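Local atomic coordinates of tryptophanyl-tRNA synthetase (Thermus thermophilus, PDB entry 2EL7), a protein that probably catalyses the ATP-dependent attachment of tryptophan to its cognate tRNA, as a homodimeric class I aminoacyl-tRNA synthetase. Residues A135-D143 with A310-E320. Numbering follows the deposited sequence.
Sequences ADILIYKAD and ARAVAQATMEE
Thr317 of helix 296-324 donates its hydroxyl to the last turn of helix 124-139, OG1 lying 2.7 Å from Ile139 O. The donor comes in well above the carbonyl plane, with a C=O...OG1 angle of 137°. OG1 stands beside the backbone N of its own residue (chi1 -60°), and this rotation turns it to the carbonyl while CG2 packs near the same oxygen. One turn back on helix 296-324, Ala314 CB receives Ile139 CG1 at 3.7 Å, and Ile139 carries CD1 on toward Met318 SD, 4.1 Å away. The Tyr140 ring turns its edge to helix 296-324: CE2 is 3.5 Å from Ala310 O and also touches Ala310 CB, Val313 CG1 sits farther along the edge, and Ala314 CB comes in obliquely. Over the centre of one ring face lies CG2 of Ile139. Lys141 runs past Thr317, its CD 3.6 Å from OG1, and bends at chi2 and chi4 to bring NZ within 3.1 Å of Glu320 OE2, a salt bridge on the syn side of the carboxylate. An alanine here lacks the amine and the methylenes, which would probably leave Glu320 leaning on Lys324, the partner of its OE1, and uncover the flank of the Thr317 hydroxyl. Lys141, at positive phi, is the C' residue of a Schellman motif that closes helix 124-139, pairing Ala142 N with Ile137 O and Lys141 N with Leu138 O. The capped end abuts the long C-terminal helix 296-324 nearly at right angles, the local axes crossing at 93°, and joins that helix to the class I catalytic domain. Farther out, Phe82 meets the Tyr140 ring edge-to-face, and Leu93 of helix 89-99 packs on Ile139. One turn before the contact, helix 124-139 carries Asp136, predicted to bind L-tryptophan.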
# COMPACT_ATOMS: atom_id res chain seq x y z
N ALA A 135 0.03 7.74 -6.42
CA ALA A 135 1.31 7.75 -5.71
C ALA A 135 2.45 7.58 -6.70
O ALA A 135 3.53 8.09 -6.51
CB ALA A 135 1.34 6.66 -4.69
N ASP A 136 2.20 6.83 -7.75
CA ASP A 136 3.20 6.60 -8.78
C ASP A 136 3.46 7.95 -9.47
O ASP A 136 4.60 8.32 -9.71
CB ASP A 136 2.66 5.55 -9.77
CG ASP A 136 3.70 4.53 -10.21
OD1 ASP A 136 4.78 4.44 -9.57
OD2 ASP A 136 3.42 3.81 -11.20
N ILE A 137 2.39 8.68 -9.76
CA ILE A 137 2.50 9.98 -10.41
C ILE A 137 3.17 11.03 -9.51
O ILE A 137 4.11 11.71 -9.94
CB ILE A 137 1.09 10.52 -10.85
CG1 ILE A 137 0.51 9.63 -11.95
CG2 ILE A 137 1.21 11.96 -11.34
CD1 ILE A 137 -0.86 10.08 -12.44
N LEU A 138 2.71 11.13 -8.27
CA LEU A 138 3.28 12.13 -7.39
C LEU A 138 4.64 11.82 -6.73
O LEU A 138 5.40 12.75 -6.39
CB LEU A 138 2.24 12.53 -6.35
CG LEU A 138 0.92 12.98 -7.02
CD1 LEU A 138 -0.14 13.30 -5.95
CD2 LEU A 138 1.17 14.17 -7.93
N ILE A 139 4.98 10.54 -6.56
CA ILE A 139 6.27 10.20 -5.94
C ILE A 139 7.43 10.76 -6.78
O ILE A 139 8.53 11.03 -6.26
CB ILE A 139 6.47 8.69 -5.83
CG1 ILE A 139 7.60 8.39 -4.85
CG2 ILE A 139 6.89 8.11 -7.20
CD1 ILE A 139 7.15 8.17 -3.46
N TYR A 140 7.17 10.93 -8.08
CA TYR A 140 8.15 11.43 -9.05
C TYR A 140 7.89 12.88 -9.42
O TYR A 140 8.56 13.44 -10.32
CB TYR A 140 8.13 10.57 -10.33
CG TYR A 140 8.40 9.09 -10.12
CD1 TYR A 140 7.45 8.13 -10.48
CD2 TYR A 140 9.56 8.67 -9.49
CE1 TYR A 140 7.66 6.78 -10.20
CE2 TYR A 140 9.78 7.35 -9.21
CZ TYR A 140 8.83 6.40 -9.55
OH TYR A 140 9.02 5.10 -9.12
N LYS A 141 6.91 13.48 -8.75
CA LYS A 141 6.53 14.87 -8.99
C LYS A 141 6.28 15.13 -10.46
O LYS A 141 6.62 16.19 -10.97
CB LYS A 141 7.63 15.82 -8.51
CG LYS A 141 7.37 16.54 -7.18
CD LYS A 141 7.76 15.71 -5.98
CE LYS A 141 7.55 16.45 -4.65
NZ LYS A 141 8.59 17.46 -4.30
N ALA A 142 5.70 14.16 -11.17
CA ALA A 142 5.40 14.37 -12.59
C ALA A 142 4.24 15.36 -12.68
O ALA A 142 3.31 15.29 -11.89
CB ALA A 142 4.99 13.02 -13.28
N ASP A 143 4.28 16.26 -13.65
CA ASP A 143 3.20 17.24 -13.78
C ASP A 143 2.35 16.97 -15.01
O ASP A 143 1.34 17.64 -15.24
CB ASP A 143 3.78 18.67 -13.85
CG ASP A 143 4.67 18.88 -15.07
OD1 ASP A 143 5.86 19.21 -14.91
OD2 ASP A 143 4.19 18.70 -16.20
N ALA A 310 15.03 7.12 -11.28
CA ALA A 310 13.71 7.39 -10.75
C ALA A 310 13.72 7.30 -9.22
O ALA A 310 13.09 8.11 -8.53
CB ALA A 310 12.70 6.41 -11.34
N ARG A 311 14.43 6.30 -8.69
CA ARG A 311 14.54 6.08 -7.25
C ARG A 311 15.25 7.22 -6.51
O ARG A 311 14.98 7.47 -5.33
CB ARG A 311 15.26 4.75 -6.98
CG ARG A 311 15.41 4.42 -5.49
CD ARG A 311 15.63 2.93 -5.25
NE ARG A 311 16.72 2.42 -6.08
CZ ARG A 311 16.57 1.53 -7.06
NH1 ARG A 311 15.37 1.02 -7.34
NH2 ARG A 311 17.63 1.19 -7.80
N ALA A 312 16.18 7.89 -7.18
CA ALA A 312 16.88 9.01 -6.56
C ALA A 312 15.81 10.06 -6.23
O ALA A 312 15.79 10.64 -5.13
CB ALA A 312 17.96 9.59 -7.53
N VAL A 313 14.92 10.29 -7.19
CA VAL A 313 13.82 11.23 -6.99
C VAL A 313 12.82 10.70 -5.94
O VAL A 313 12.46 11.43 -5.01
CB VAL A 313 13.05 11.50 -8.31
CG1 VAL A 313 11.78 12.26 -8.05
CG2 VAL A 313 13.94 12.28 -9.27
N ALA A 314 12.39 9.44 -6.07
CA ALA A 314 11.41 8.86 -5.14
C ALA A 314 11.81 8.90 -3.66
O ALA A 314 10.99 9.22 -2.81
CB ALA A 314 11.08 7.42 -5.54
N GLN A 315 13.06 8.56 -3.37
CA GLN A 315 13.53 8.59 -1.99
C GLN A 315 13.56 10.00 -1.46
O GLN A 315 13.27 10.22 -0.28
CB GLN A 315 14.92 7.98 -1.89
CG GLN A 315 14.93 6.65 -2.60
CD GLN A 315 16.10 5.80 -2.22
OE1 GLN A 315 17.22 6.29 -2.07
NE2 GLN A 315 15.86 4.49 -2.07
N ALA A 316 13.91 10.96 -2.32
CA ALA A 316 13.91 12.35 -1.89
C ALA A 316 12.45 12.70 -1.55
O ALA A 316 12.16 13.19 -0.45
CB ALA A 316 14.45 13.27 -3.01
N THR A 317 11.53 12.38 -2.45
CA THR A 317 10.13 12.69 -2.20
C THR A 317 9.61 12.04 -0.95
O THR A 317 8.92 12.67 -0.15
CB THR A 317 9.18 12.25 -3.34
OG1 THR A 317 9.53 12.90 -4.58
CG2 THR A 317 7.74 12.63 -2.96
N MET A 318 9.93 10.76 -0.78
CA MET A 318 9.46 10.02 0.38
C MET A 318 10.05 10.55 1.70
O MET A 318 9.43 10.45 2.76
CB MET A 318 9.78 8.52 0.19
CG MET A 318 8.93 7.57 1.03
SD MET A 318 7.14 7.79 0.67
CE MET A 318 6.51 8.22 2.23
N GLU A 319 11.24 11.13 1.67
CA GLU A 319 11.80 11.66 2.90
C GLU A 319 11.03 12.93 3.20
O GLU A 319 10.66 13.18 4.34
CB GLU A 319 13.29 11.97 2.76
CG GLU A 319 14.18 10.77 3.08
CD GLU A 319 15.64 11.05 2.82
OE1 GLU A 319 16.20 11.94 3.51
OE2 GLU A 319 16.24 10.39 1.93
N GLU A 320 10.78 13.73 2.17
CA GLU A 320 10.01 14.95 2.35
C GLU A 320 8.65 14.62 2.98
O GLU A 320 8.25 15.26 3.95
CB GLU A 320 9.84 15.64 1.00
CG GLU A 320 9.21 16.98 1.06
CD GLU A 320 8.98 17.55 -0.33
OE1 GLU A 320 8.50 18.71 -0.45
OE2 GLU A 320 9.29 16.83 -1.30